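Local structure of citrate synthase (2P2W) at residues Asp177-Thr182 against Val327-His332; Met246-Arg251 against Val299-Ser304; Tyr253-Pro258 against Asn294-Val299. The protein probably catalyses the condensation of oxaloacetate with acetyl-CoA and water to give citrate and CoA, the entry step of the tricarboxylic acid cycle. All coordinates share one frame; numbering follows the deposited sequence.

Interaction 1. Residues Asp177-Thr182 against Val327-His332; sequences DINAST and VGWTAH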
loop_
_atom_site.group_PDB
_atom_site.type_symbol
_atom_site.label_atom_id
_atom_site.label_comp_id
_atom_site.label_asym_id
_atom_site.label_seq_id
_atom_site.Cartn_x
_atom_site.Cartn_y
_atom_site.Cartn_z
ATOM N N ASP A 177 6.860 -15.388 -5.385
ATOM C CA ASP A 177 5.599 -15.297 -6.110
ATOM C C ASP A 177 4.681 -14.163 -5.643
ATOM O O ASP A 177 5.149 -13.104 -5.217
ATOM C CB ASP A 177 4.886 -16.655 -6.012
ATOM C CG ASP A 177 3.875 -16.876 -7.123
ATOM O OD1 ASP A 177 4.216 -16.642 -8.301
ATOM O OD2 ASP A 177 2.741 -17.297 -6.809
ATOM N N ILE A 178 3.372 -14.391 -5.708
ATOM C CA ILE A 178 2.417 -13.354 -5.341
ATOM C C ILE A 178 1.893 -13.408 -3.910
ATOM O O ILE A 178 0.699 -13.622 -3.674
ATOM C CB ILE A 178 1.225 -13.344 -6.322
ATOM C CG1 ILE A 178 1.722 -13.606 -7.747
ATOM C CG2 ILE A 178 0.524 -11.995 -6.270
ATOM C CD1 ILE A 178 2.751 -12.597 -8.264
ATOM N N ASN A 179 2.796 -13.208 -2.956
ATOM C CA ASN A 179 2.431 -13.197 -1.548
ATOM C C ASN A 179 1.703 -11.876 -1.296
ATOM O O ASN A 179 1.661 -11.012 -2.173
ATOM C CB ASN A 179 3.690 -13.310 -0.688
ATOM C CG ASN A 179 4.750 -12.310 -1.088
ATOM O OD1 ASN A 179 4.716 -11.153 -0.677
ATOM N ND2 ASN A 179 5.690 -12.748 -1.918
ATOM N N ALA A 180 1.133 -11.713 -0.110
ATOM C CA ALA A 180 0.381 -10.502 0.213
ATOM C C ALA A 180 1.090 -9.175 -0.059
ATOM O O ALA A 180 0.487 -8.265 -0.624
ATOM C CB ALA A 180 -0.091 -10.550 1.664
ATOM N N SER A 181 2.354 -9.045 0.340
ATOM C CA SER A 181 3.061 -7.782 0.117
ATOM C C SER A 181 3.375 -7.555 -1.365
ATOM O O SER A 181 3.251 -6.436 -1.865
ATOM C CB SER A 181 4.343 -7.706 0.966
ATOM O OG SER A 181 5.286 -8.711 0.627
ATOM N N THR A 182 3.780 -8.606 -2.072
ATOM C CA THR A 182 4.060 -8.469 -3.503
ATOM C C THR A 182 2.746 -8.129 -4.209
ATOM O O THR A 182 2.714 -7.317 -5.138
ATOM C CB THR A 182 4.639 -9.777 -4.102
ATOM O OG1 THR A 182 5.966 -9.979 -3.598
ATOM C CG2 THR A 182 4.680 -9.715 -5.637
ATOM N N VAL A 327 13.689 -6.420 -3.528
ATOM C CA VAL A 327 14.198 -6.872 -4.823
ATOM C C VAL A 327 13.078 -7.606 -5.569
ATOM O O VAL A 327 12.820 -7.345 -6.748
ATOM C CB VAL A 327 15.402 -7.838 -4.654
ATOM C CG1 VAL A 327 15.884 -8.327 -6.016
ATOM C CG2 VAL A 327 16.536 -7.133 -3.921
ATOM N N GLY A 328 12.416 -8.526 -4.875
ATOM C CA GLY A 328 11.332 -9.271 -5.488
ATOM C C GLY A 328 10.142 -8.385 -5.815
ATOM O O GLY A 328 9.539 -8.511 -6.884
ATOM N N TRP A 329 9.791 -7.496 -4.889
ATOM C CA TRP A 329 8.666 -6.586 -5.099
ATOM C C TRP A 329 8.856 -5.789 -6.391
ATOM O O TRP A 329 7.972 -5.758 -7.243
ATOM C CB TRP A 329 8.532 -5.591 -3.942
ATOM C CG TRP A 329 8.059 -6.163 -2.627
ATOM C CD1 TRP A 329 7.293 -7.285 -2.436
ATOM C CD2 TRP A 329 8.258 -5.589 -1.327
ATOM N NE1 TRP A 329 7.004 -7.440 -1.098
ATOM C CE2 TRP A 329 7.583 -6.414 -0.396
ATOM C CE3 TRP A 329 8.939 -4.454 -0.860
ATOM C CZ2 TRP A 329 7.571 -6.141 0.979
ATOM C CZ3 TRP A 329 8.925 -4.182 0.508
ATOM C CH2 TRP A 329 8.245 -5.024 1.411
ATOM N N THR A 330 10.019 -5.150 -6.522
ATOM C CA THR A 330 10.312 -4.336 -7.697
ATOM C C THR A 330 10.399 -5.154 -8.985
ATOM O O THR A 330 9.953 -4.699 -10.039
ATOM C CB THR A 330 11.615 -3.509 -7.501
ATOM O OG1 THR A 330 12.709 -4.377 -7.199
ATOM C CG2 THR A 330 11.447 -2.511 -6.361
ATOM N N ALA A 331 10.961 -6.358 -8.904
ATOM C CA ALA A 331 11.070 -7.222 -10.081
ATOM C C ALA A 331 9.661 -7.494 -10.619
ATOM O O ALA A 331 9.412 -7.410 -11.823
ATOM C CB ALA A 331 11.762 -8.535 -9.708
ATOM N N HIS A 332 8.739 -7.809 -9.713
ATOM C CA HIS A 332 7.357 -8.075 -10.092
ATOM C C HIS A 332 6.661 -6.846 -10.666
ATOM O O HIS A 332 5.986 -6.936 -11.690
ATOM C CB HIS A 332 6.574 -8.608 -8.889
ATOM C CG HIS A 332 6.669 -10.092 -8.732
ATOM N ND1 HIS A 332 5.938 -10.967 -9.504
ATOM C CD2 HIS A 332 7.451 -10.857 -7.933
ATOM C CE1 HIS A 332 6.266 -12.209 -9.190
ATOM N NE2 HIS A 332 7.183 -12.168 -8.241
#
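The capped N-terminal end of helix 180-189 meets the flank of helix 317-337 here, with S181 and T182 set against W329 and H332 in the buried, helix-rich core of the citrate synthase fold. W329 NE1 donates to S181 OG at 2.7 Å, the hydroxyl lying close to the plane of the indole at its edge. S181 OG sits between its own backbone N and carbonyl carbon (chi1 63°), and from there it donates a hydrogen bond to N179 OD1. N179 is the N-cap: OD1 also accepts from T182 N at 3.1 Å, from above its carbonyl plane, and is thus gripped by two donors. This same side chain comes within about 3 Å of a bound citrate, nearest atoms, so bonds run from the indole through S181 to a side chain next to the ligand. Helix 195-207 packs on W329 as well. One turn further on, H332 NE2 is hydrogen-bonded to E175, while D177 turns its carboxylate to T346 and S347 of the second subunit. I178 CD1 reaches H332 CE1 at 3.7 Å. T182 CG2 presses on one face of the imidazole, 4.0 Å from the ring centroid, as a CH-pi contact displaced toward the rim.

Interaction 2. Residues Met246-Arg251 against Val299-Ser304; sequences MGFGHR and VDLYSS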
loop_
_atom_site.group_PDB
_atom_site.type_symbol
_atom_site.label_atom_id
_atom_site.label_comp_id
_atom_site.label_asym_id
_atom_site.label_seq_id
_atom_site.Cartn_x
_atom_site.Cartn_y
_atom_site.Cartn_z
ATOM N N MET A 246 2.213 -18.628 15.485
ATOM C CA MET A 246 3.135 -17.873 14.643
ATOM C C MET A 246 4.327 -18.711 14.179
ATOM O O MET A 246 4.833 -19.544 14.921
ATOM C CB MET A 246 3.631 -16.644 15.410
ATOM C CG MET A 246 2.543 -15.627 15.733
ATOM S SD MET A 246 1.999 -14.700 14.268
ATOM C CE MET A 246 0.402 -14.066 14.845
ATOM N N GLY A 247 4.770 -18.488 12.945
ATOM C CA GLY A 247 5.900 -19.239 12.433
ATOM C C GLY A 247 5.505 -20.538 11.755
ATOM O O GLY A 247 6.359 -21.252 11.238
ATOM N N PHE A 248 4.214 -20.850 11.764
ATOM C CA PHE A 248 3.713 -22.069 11.130
ATOM C C PHE A 248 2.582 -21.760 10.161
ATOM O O PHE A 248 1.905 -20.737 10.290
ATOM C CB PHE A 248 3.197 -23.069 12.173
ATOM C CG PHE A 248 4.280 -23.771 12.929
ATOM C CD1 PHE A 248 5.030 -23.095 13.889
ATOM C CD2 PHE A 248 4.558 -25.115 12.680
ATOM C CE1 PHE A 248 6.042 -23.749 14.591
ATOM C CE2 PHE A 248 5.569 -25.779 13.378
ATOM C CZ PHE A 248 6.314 -25.090 14.338
ATOM N N GLY A 249 2.383 -22.655 9.200
ATOM C CA GLY A 249 1.323 -22.477 8.225
ATOM C C GLY A 249 1.738 -21.697 6.992
ATOM O O GLY A 249 2.694 -20.913 7.020
ATOM N N HIS A 250 1.017 -21.916 5.898
ATOM C CA HIS A 250 1.305 -21.220 4.657
ATOM C C HIS A 250 0.153 -21.429 3.685
ATOM O O HIS A 250 -0.552 -22.444 3.738
ATOM C CB HIS A 250 2.618 -21.739 4.054
ATOM C CG HIS A 250 3.210 -20.831 3.022
ATOM N ND1 HIS A 250 2.798 -20.826 1.706
ATOM C CD2 HIS A 250 4.171 -19.881 3.119
ATOM C CE1 HIS A 250 3.483 -19.913 1.036
ATOM N NE2 HIS A 250 4.323 -19.326 1.871
ATOM N N ARG A 251 -0.040 -20.454 2.806
ATOM C CA ARG A 251 -1.101 -20.520 1.815
ATOM C C ARG A 251 -0.743 -21.501 0.694
ATOM O O ARG A 251 -1.611 -22.206 0.175
ATOM C CB ARG A 251 -1.341 -19.117 1.234
ATOM C CG ARG A 251 -2.279 -19.051 0.026
ATOM C CD ARG A 251 -3.675 -19.544 0.356
ATOM N NE ARG A 251 -4.303 -18.802 1.449
ATOM C CZ ARG A 251 -4.995 -17.672 1.310
ATOM N NH1 ARG A 251 -5.162 -17.120 0.110
ATOM N NH2 ARG A 251 -5.545 -17.108 2.379
ATOM N N VAL A 299 9.262 -19.816 6.938
ATOM C CA VAL A 299 10.505 -19.082 7.147
ATOM C C VAL A 299 10.553 -18.155 8.363
ATOM O O VAL A 299 11.620 -17.966 8.951
ATOM C CB VAL A 299 10.880 -18.271 5.870
ATOM C CG1 VAL A 299 9.992 -17.045 5.749
ATOM C CG2 VAL A 299 12.355 -17.889 5.900
ATOM N N ASP A 300 9.413 -17.588 8.752
ATOM C CA ASP A 300 9.371 -16.661 9.888
ATOM C C ASP A 300 9.810 -17.266 11.225
ATOM O O ASP A 300 10.291 -16.550 12.107
ATOM C CB ASP A 300 7.963 -16.076 10.073
ATOM C CG ASP A 300 7.471 -15.310 8.856
ATOM O OD1 ASP A 300 8.301 -14.680 8.168
ATOM O OD2 ASP A 300 6.244 -15.323 8.604
ATOM N N LEU A 301 9.626 -18.573 11.384
ATOM C CA LEU A 301 9.993 -19.235 12.634
ATOM C C LEU A 301 11.491 -19.164 12.907
ATOM O O LEU A 301 11.913 -18.822 14.010
ATOM C CB LEU A 301 9.549 -20.708 12.623
ATOM C CG LEU A 301 9.793 -21.505 13.916
ATOM C CD1 LEU A 301 8.936 -20.937 15.043
ATOM C CD2 LEU A 301 9.461 -22.976 13.693
ATOM N N TYR A 302 12.297 -19.479 11.899
ATOM C CA TYR A 302 13.740 -19.477 12.074
ATOM C C TYR A 302 14.469 -18.210 11.660
ATOM O O TYR A 302 15.553 -17.931 12.172
ATOM C CB TYR A 302 14.333 -20.696 11.369
ATOM C CG TYR A 302 13.858 -21.991 11.987
ATOM C CD1 TYR A 302 14.149 -22.295 13.321
ATOM C CD2 TYR A 302 13.097 -22.900 11.253
ATOM C CE1 TYR A 302 13.693 -23.468 13.906
ATOM C CE2 TYR A 302 12.636 -24.081 11.827
ATOM C CZ TYR A 302 12.936 -24.359 13.153
ATOM O OH TYR A 302 12.470 -25.520 13.726
ATOM N N SER A 303 13.902 -17.442 10.737
ATOM C CA SER A 303 14.557 -16.203 10.339
ATOM C C SER A 303 14.589 -15.283 11.561
ATOM O O SER A 303 15.596 -14.620 11.823
ATOM C CB SER A 303 13.801 -15.516 9.196
ATOM O OG SER A 303 12.545 -15.029 9.632
ATOM N N SER A 304 13.488 -15.259 12.308
ATOM C CA SER A 304 13.402 -14.419 13.501
ATOM C C SER A 304 14.445 -14.829 14.539
ATOM O O SER A 304 15.090 -13.974 15.147
ATOM C CB SER A 304 11.999 -14.490 14.121
ATOM O OG SER A 304 11.707 -15.782 14.623
#
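M246 faces L301 with its backbone: its O stands 4.3 Å from L301 CD1, while its thioether leads off toward P209 and helix 214-225. At G247 the backbones come closest, CA to CA of L301, and the pairing is glycine against leucine. A side chain here would run into L301 CD1, and the backbone (phi 89°) would already jam a CB against the carbonyl O of M246, so two separate constraints call for glycine. G247 O lies 3.5 Å from L301 CB, and G247 CA is 4.5 Å from D300 CB. F248 next swings its ring back toward the helix. L301 has CG anti to its backbone N (chi1 -176°), which sends both methyls out beside the phenyl, and its CD2 rests 3.6 Å from F248 CE1. The same CD2 sits over one face of the Y302 ring, offset toward the rim, while L283 and I287 of helix 275-289 close on F248. This apolar contact packs the first turn of helix 299-309 against the loop that carries the predicted catalytic histidine of citrate synthase. G249 follows, its O taking a hydrogen bond from N298 ND2. H250 then turns toward the site: its NE2 bonds a bound citrate, probably from the crystallisation liquor, and its ND1 is hydrogen-bonded to V252 N. The carboxylate of D300, also predicted to be catalytic, comes to about 3 Å of that citrate, nearest atoms, although D300 OD2 and H250 NE2 are 8.1 Å apart. R251 NH2 bonds a citrate and L342 O of the second subunit; its NE makes a long, weak ion pair with E7.

Interaction 3. Residues Tyr253-Pro258 against Asn294-Val299; sequences YKTYDP and NIYPNV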
loop_
_atom_site.group_PDB
_atom_site.type_symbol
_atom_site.label_atom_id
_atom_site.label_comp_id
_atom_site.label_asym_id
_atom_site.label_seq_id
_atom_site.Cartn_x
_atom_site.Cartn_y
_atom_site.Cartn_z
ATOM N N TYR A 253 2.737 -23.602 0.492
ATOM C CA TYR A 253 3.444 -24.794 0.912
ATOM C C TYR A 253 2.481 -25.737 1.633
ATOM O O TYR A 253 1.794 -25.364 2.576
ATOM C CB TYR A 253 4.578 -24.389 1.872
ATOM C CG TYR A 253 5.708 -23.711 1.153
ATOM C CD1 TYR A 253 6.363 -24.356 0.104
ATOM C CD2 TYR A 253 6.146 -22.447 1.558
ATOM C CE1 TYR A 253 7.433 -23.736 -0.539
ATOM C CE2 TYR A 253 7.219 -21.834 0.923
ATOM C CZ TYR A 253 7.866 -22.479 -0.116
ATOM O OH TYR A 253 8.958 -21.890 -0.730
ATOM N N LYS A 254 2.414 -26.985 1.123
ATOM C CA LYS A 254 1.660 -28.024 1.818
ATOM C C LYS A 254 2.576 -28.972 2.613
ATOM O O LYS A 254 2.197 -30.057 3.034
ATOM C CB LYS A 254 0.890 -28.818 0.769
ATOM C CG LYS A 254 -0.176 -27.961 0.090
ATOM C CD LYS A 254 -1.003 -28.763 -0.911
ATOM C CE LYS A 254 -2.192 -27.966 -1.454
ATOM N NZ LYS A 254 -3.367 -28.831 -1.529
ATOM N N THR A 255 3.836 -28.518 2.765
ATOM C CA THR A 255 4.832 -29.283 3.509
ATOM C C THR A 255 5.912 -28.339 4.039
ATOM O O THR A 255 5.681 -27.156 4.251
ATOM C CB THR A 255 5.468 -30.292 2.551
ATOM O OG1 THR A 255 6.412 -31.096 3.264
ATOM C CG2 THR A 255 6.202 -29.547 1.434
ATOM N N TYR A 256 7.136 -28.802 4.250
ATOM C CA TYR A 256 8.192 -27.926 4.737
ATOM C C TYR A 256 8.499 -26.768 3.793
ATOM O O TYR A 256 8.434 -26.907 2.574
ATOM C CB TYR A 256 9.485 -28.712 4.968
ATOM C CG TYR A 256 9.393 -29.780 6.033
ATOM C CD1 TYR A 256 9.646 -29.476 7.369
ATOM C CD2 TYR A 256 9.066 -31.097 5.705
ATOM C CE1 TYR A 256 9.578 -30.455 8.357
ATOM C CE2 TYR A 256 8.996 -32.090 6.687
ATOM C CZ TYR A 256 9.255 -31.758 8.010
ATOM O OH TYR A 256 9.197 -32.722 8.987
ATOM N N ASP A 257 8.832 -25.627 4.385
ATOM C CA ASP A 257 9.208 -24.421 3.655
ATOM C C ASP A 257 10.726 -24.577 3.511
ATOM O O ASP A 257 11.440 -24.596 4.509
ATOM C CB ASP A 257 8.831 -23.199 4.512
ATOM C CG ASP A 257 9.254 -21.871 3.903
ATOM O OD1 ASP A 257 10.227 -21.817 3.118
ATOM O OD2 ASP A 257 8.596 -20.856 4.237
ATOM N N PRO A 258 11.232 -24.706 2.268
ATOM C CA PRO A 258 12.676 -24.872 2.032
ATOM C C PRO A 258 13.564 -23.800 2.664
ATOM O O PRO A 258 14.707 -24.074 3.043
ATOM C CB PRO A 258 12.779 -24.897 0.506
ATOM C CG PRO A 258 11.635 -24.026 0.081
ATOM C CD PRO A 258 10.521 -24.470 0.998
ATOM N N ASN A 294 -1.791 -30.474 10.071
ATOM C CA ASN A 294 -1.000 -30.687 8.867
ATOM C C ASN A 294 -0.225 -29.419 8.492
ATOM O O ASN A 294 -0.064 -29.119 7.312
ATOM C CB ASN A 294 -1.902 -31.098 7.695
ATOM C CG ASN A 294 -1.112 -31.538 6.470
ATOM O OD1 ASN A 294 -1.477 -31.221 5.337
ATOM N ND2 ASN A 294 -0.032 -32.281 6.691
ATOM N N ILE A 295 0.237 -28.668 9.490
ATOM C CA ILE A 295 1.003 -27.452 9.214
ATOM C C ILE A 295 2.479 -27.655 9.531
ATOM O O ILE A 295 2.846 -28.507 10.342
ATOM C CB ILE A 295 0.487 -26.234 10.017
ATOM C CG1 ILE A 295 0.620 -26.488 11.523
ATOM C CG2 ILE A 295 -0.957 -25.932 9.622
ATOM C CD1 ILE A 295 0.169 -25.317 12.388
ATOM N N TYR A 296 3.323 -26.862 8.881
ATOM C CA TYR A 296 4.761 -26.955 9.068
ATOM C C TYR A 296 5.351 -25.575 9.321
ATOM O O TYR A 296 4.672 -24.560 9.162
ATOM C CB TYR A 296 5.414 -27.552 7.824
ATOM C CG TYR A 296 4.938 -28.942 7.478
ATOM C CD1 TYR A 296 3.665 -29.157 6.949
ATOM C CD2 TYR A 296 5.762 -30.048 7.685
ATOM C CE1 TYR A 296 3.223 -30.443 6.635
ATOM C CE2 TYR A 296 5.332 -31.333 7.374
ATOM C CZ TYR A 296 4.064 -31.524 6.850
ATOM O OH TYR A 296 3.644 -32.800 6.544
ATOM N N PRO A 297 6.625 -25.523 9.732
ATOM C CA PRO A 297 7.247 -24.224 9.982
ATOM C C PRO A 297 7.379 -23.444 8.678
ATOM O O PRO A 297 7.584 -24.039 7.619
ATOM C CB PRO A 297 8.627 -24.592 10.528
ATOM C CG PRO A 297 8.566 -26.006 11.039
ATOM C CD PRO A 297 7.513 -26.625 10.146
ATOM N N ASN A 298 7.217 -22.125 8.743
ATOM C CA ASN A 298 7.431 -21.306 7.562
ATOM C C ASN A 298 8.700 -20.522 7.911
ATOM O O ASN A 298 9.168 -20.572 9.056
ATOM C CB ASN A 298 6.241 -20.380 7.249
ATOM C CG ASN A 298 5.917 -19.419 8.371
ATOM O OD1 ASN A 298 6.799 -18.774 8.937
ATOM N ND2 ASN A 298 4.632 -19.301 8.685
ATOM N N VAL A 299 9.262 -19.816 6.938
ATOM C CA VAL A 299 10.505 -19.082 7.147
ATOM C C VAL A 299 10.553 -18.155 8.363
ATOM O O VAL A 299 11.620 -17.966 8.951
ATOM C CB VAL A 299 10.880 -18.271 5.870
ATOM C CG1 VAL A 299 9.992 -17.045 5.749
ATOM C CG2 VAL A 299 12.355 -17.889 5.900
HETATM O O HOH W 1 -0.137 -31.629 2.895
HETATM O O HOH W 2 5.494 -24.461 5.611
HETATM O O HOH W 3 5.668 -33.499 4.083
HETATM O O HOH W 4 9.361 -26.028 7.193
#
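Y296 lays its ring along the backbone of T255 and turns an edge to Y256. Its CB lies 3.6 Å from T255 O, and with CG anti to the carbonyl carbon (chi1 -60°) the phenol runs out along residues 254-256. CG sits under T255 C. Beyond it, CD1 and CE1 pass T255 CA, which stands over the ring face 3.8 Å from the centroid, a CH-pi contact. On the other edge CD2 and CE2 point into the face of the Y256 ring, an edge-to-face pair with planes at 62° and centroids 4.9 Å apart. At the tip, Y296 OH shares a water with T255 OG1. An alanine here would probably leave the Y256 face without its edge partner and open a gap below T255.

Another water links K254 O with N294 OD1. Toward the helix starts, further waters and a carboxylate take over from the rings. P297 O accepts from two waters, one shared with T255 O and the other with D257 N. D257 OD2 takes the N-H of V299 at 3.0 Å, from well above the carboxylate plane, and forms a salt bridge with R259. D257 and N298 are each the N-cap of the helix that follows, and N298 ND2 bonds G249 O. D257 thus sets its carboxylate near the N-terminal ends of two helices, where their first-turn N-H groups and R259 would probably stabilise its negative charge.

Overall arrangement
Interactions 1 and 2 are buried, whereas interaction 3 runs from the interior out to the surface, and its chemistry follows: waters bridge its segments, while interaction 1 combines direct hydrogen bonds with ring packing and interaction 2 is apolar. Interactions 2 and 3 have centres 8 Å apart and form one unit. They share V299, and G247 O to N298 N (2.8 Å) and G249 N to Y296 O (3.0 Å) are probable backbone hydrogen bonds between them, tying the loop that carries H250 to the residues just before helix 299-309. Interaction 1 joins other helices and touches neither neighbour, yet N179 and H250 approach the site from different parts of the chain.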